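Local coordinates for uncharacterized protein (Chondromyces crocatus, PDB 6I86) that is of unknown function but is encoded in the crocagin gene cluster and probably takes part in making that ribosomally derived peptide natural product, at residues T16-F21 against L54-E59. Residues are numbered along the deposited sequence; the frame is centred on the assembly and turned at random.
Sequences TWILFF and LQVVLE
Trp17 and Gln55 face each other as an antiparallel non-hydrogen-bonded pair, and their side chains supply the polar link that the backbone does not make at this position. From CB of Gln55, which lies 4.1 Å from Thr16 O, the chain runs to CG, placed anti to the backbone N (chi1 175°) and still beside that carbonyl oxygen. It bends at the next torsion, bringing CD to the edge of the indole, near its plane. At the tip OE1 accepts a hydrogen bond from Trp17 NE1 at 3.0 Å; the bond is bent, with NE1 tilted from the amide plane, although ring and amide lie only 21° apart. A phenylalanine in place of Trp17 has no ring N-H, which would probably leave Gln55 OE1 without this donor and the amide freer to turn. The pair sits where edge strand 51-55 of a four-stranded antiparallel sheet ends against strand 17-22, which strand 94-99 borders on its other side. Ile18 and Leu54 form the adjacent hydrogen-bonded pair, Ile18 N to Leu54 O and Leu54 N to Ile18 O both at 2.7 Å, and Val56 N continues the ladder to Thr16 O. On the opposite face of the sheet from Trp17, Ile18 CB meets Leu54 CB at 3.8 Å, while Leu54 CD1 lies over one face of the Phe20 ring, offset toward the rim near CE1, a CH-pi contact 4.2 Å from the centroid. Arg121 and Trp123 of strand 115-123, in the five-stranded mixed sheet, also touch Leu54.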
loop_
_atom_site.group_PDB
_atom_site.type_symbol
_atom_site.label_atom_id
_atom_site.label_comp_id
_atom_site.label_asym_id
_atom_site.label_seq_id
_atom_site.Cartn_x
_atom_site.Cartn_y
_atom_site.Cartn_z
ATOM N N THR A 16 5.625 7.083 -9.045
ATOM C CA THR A 16 4.345 6.807 -9.688
ATOM C C THR A 16 3.493 5.843 -8.869
ATOM O O THR A 16 2.407 6.210 -8.410
ATOM C CB THR A 16 4.554 6.242 -11.099
ATOM O OG1 THR A 16 5.502 5.169 -11.052
ATOM C CG2 THR A 16 5.062 7.313 -12.053
ATOM N N TRP A 17 3.967 4.614 -8.677
ATOM C CA TRP A 17 3.163 3.554 -8.083
ATOM C C TRP A 17 3.843 2.959 -6.856
ATOM O O TRP A 17 5.014 2.569 -6.913
ATOM C CB TRP A 17 2.892 2.440 -9.096
ATOM C CG TRP A 17 1.969 2.825 -10.206
ATOM C CD1 TRP A 17 1.236 3.971 -10.312
ATOM C CD2 TRP A 17 1.664 2.045 -11.365
ATOM N NE1 TRP A 17 0.499 3.955 -11.471
ATOM C CE2 TRP A 17 0.744 2.782 -12.136
ATOM C CE3 TRP A 17 2.083 0.795 -11.827
ATOM C CZ2 TRP A 17 0.237 2.309 -13.345
ATOM C CZ3 TRP A 17 1.579 0.327 -13.026
ATOM C CH2 TRP A 17 0.666 1.082 -13.771
ATOM N N ILE A 18 3.095 2.880 -5.758
ATOM C CA ILE A 18 3.429 2.029 -4.622
ATOM C C ILE A 18 2.546 0.794 -4.710
ATOM O O ILE A 18 1.332 0.906 -4.928
ATOM C CB ILE A 18 3.224 2.765 -3.286
ATOM C CG1 ILE A 18 4.096 4.020 -3.231
ATOM C CG2 ILE A 18 3.543 1.849 -2.120
ATOM C CD1 ILE A 18 3.668 5.024 -2.180
ATOM N N LEU A 19 3.144 -0.385 -4.558
ATOM C CA LEU A 19 2.455 -1.647 -4.800
ATOM C C LEU A 19 2.449 -2.493 -3.536
ATOM O O LEU A 19 3.494 -2.687 -2.909
ATOM C CB LEU A 19 3.118 -2.415 -5.949
ATOM C CG LEU A 19 3.259 -1.650 -7.266
ATOM C CD1 LEU A 19 4.187 -2.392 -8.216
ATOM C CD2 LEU A 19 1.900 -1.412 -7.913
ATOM N N PHE A 20 1.272 -2.998 -3.174
ATOM C CA PHE A 20 1.085 -3.859 -2.014
ATOM C C PHE A 20 0.679 -5.246 -2.488
ATOM O O PHE A 20 -0.183 -5.375 -3.357
ATOM C CB PHE A 20 0.004 -3.317 -1.075
ATOM C CG PHE A 20 0.472 -2.218 -0.170
ATOM C CD1 PHE A 20 1.471 -1.347 -0.561
ATOM C CD2 PHE A 20 -0.092 -2.061 1.080
ATOM C CE1 PHE A 20 1.895 -0.339 0.278
ATOM C CE2 PHE A 20 0.329 -1.058 1.918
ATOM C CZ PHE A 20 1.324 -0.193 1.519
ATOM N N PHE A 21 1.283 -6.280 -1.906
ATOM C CA PHE A 21 1.018 -7.636 -2.370
ATOM C C PHE A 21 1.510 -8.640 -1.339
ATOM O O PHE A 21 2.291 -8.310 -0.440
ATOM C CB PHE A 21 1.685 -7.904 -3.725
ATOM C CG PHE A 21 3.094 -7.385 -3.818
ATOM C CD1 PHE A 21 4.170 -8.182 -3.456
ATOM C CD2 PHE A 21 3.343 -6.093 -4.257
ATOM C CE1 PHE A 21 5.467 -7.699 -3.543
ATOM C CE2 PHE A 21 4.638 -5.604 -4.335
ATOM C CZ PHE A 21 5.699 -6.409 -3.979
ATOM N N LEU A 54 -1.166 1.996 -5.212
ATOM C CA LEU A 54 -1.212 3.337 -4.635
ATOM C C LEU A 54 -0.488 4.296 -5.573
ATOM O O LEU A 54 0.747 4.305 -5.629
ATOM C CB LEU A 54 -0.576 3.357 -3.247
ATOM C CG LEU A 54 -1.391 2.807 -2.080
ATOM C CD1 LEU A 54 -0.471 2.408 -0.942
ATOM C CD2 LEU A 54 -2.373 3.861 -1.615
ATOM N N GLN A 55 -1.254 5.109 -6.297
ATOM C CA GLN A 55 -0.688 6.070 -7.232
ATOM C C GLN A 55 -0.363 7.378 -6.523
ATOM O O GLN A 55 -1.128 7.850 -5.676
ATOM C CB GLN A 55 -1.655 6.332 -8.391
ATOM C CG GLN A 55 -1.194 7.413 -9.359
ATOM C CD GLN A 55 -1.662 7.167 -10.780
ATOM O OE1 GLN A 55 -1.636 6.038 -11.269
ATOM N NE2 GLN A 55 -2.089 8.230 -11.455
ATOM N N VAL A 56 0.787 7.954 -6.867
ATOM C CA VAL A 56 1.153 9.291 -6.427
ATOM C C VAL A 56 1.271 10.172 -7.663
ATOM O O VAL A 56 1.488 9.696 -8.781
ATOM C CB VAL A 56 2.460 9.318 -5.612
ATOM C CG1 VAL A 56 2.332 8.439 -4.379
ATOM C CG2 VAL A 56 3.639 8.886 -6.472
ATOM N N VAL A 57 1.119 11.476 -7.446
ATOM C CA VAL A 57 1.107 12.422 -8.554
ATOM C C VAL A 57 2.525 12.753 -9.001
ATOM O O VAL A 57 2.800 12.869 -10.201
ATOM C CB VAL A 57 0.327 13.683 -8.144
ATOM C CG1 VAL A 57 0.081 14.569 -9.341
ATOM C CG2 VAL A 57 -0.986 13.297 -7.483
ATOM N N LEU A 58 3.441 12.919 -8.049
ATOM C CA LEU A 58 4.819 13.269 -8.359
ATOM C C LEU A 58 5.736 12.560 -7.374
ATOM O O LEU A 58 5.289 12.030 -6.353
ATOM C CB LEU A 58 5.043 14.789 -8.301
ATOM C CG LEU A 58 4.094 15.692 -9.099
ATOM C CD1 LEU A 58 4.086 17.090 -8.511
ATOM C CD2 LEU A 58 4.465 15.733 -10.578
ATOM N N GLU A 59 7.029 12.564 -7.689
ATOM C CA GLU A 59 8.006 11.872 -6.857
ATOM C C GLU A 59 8.117 12.520 -5.481
ATOM O O GLU A 59 8.142 13.748 -5.355
ATOM C CB GLU A 59 9.373 11.858 -7.544
ATOM C CG GLU A 59 10.564 11.770 -6.589
ATOM C CD GLU A 59 10.834 10.357 -6.101
ATOM O OE1 GLU A 59 11.359 10.200 -4.978
ATOM O OE2 GLU A 59 10.529 9.402 -6.843
#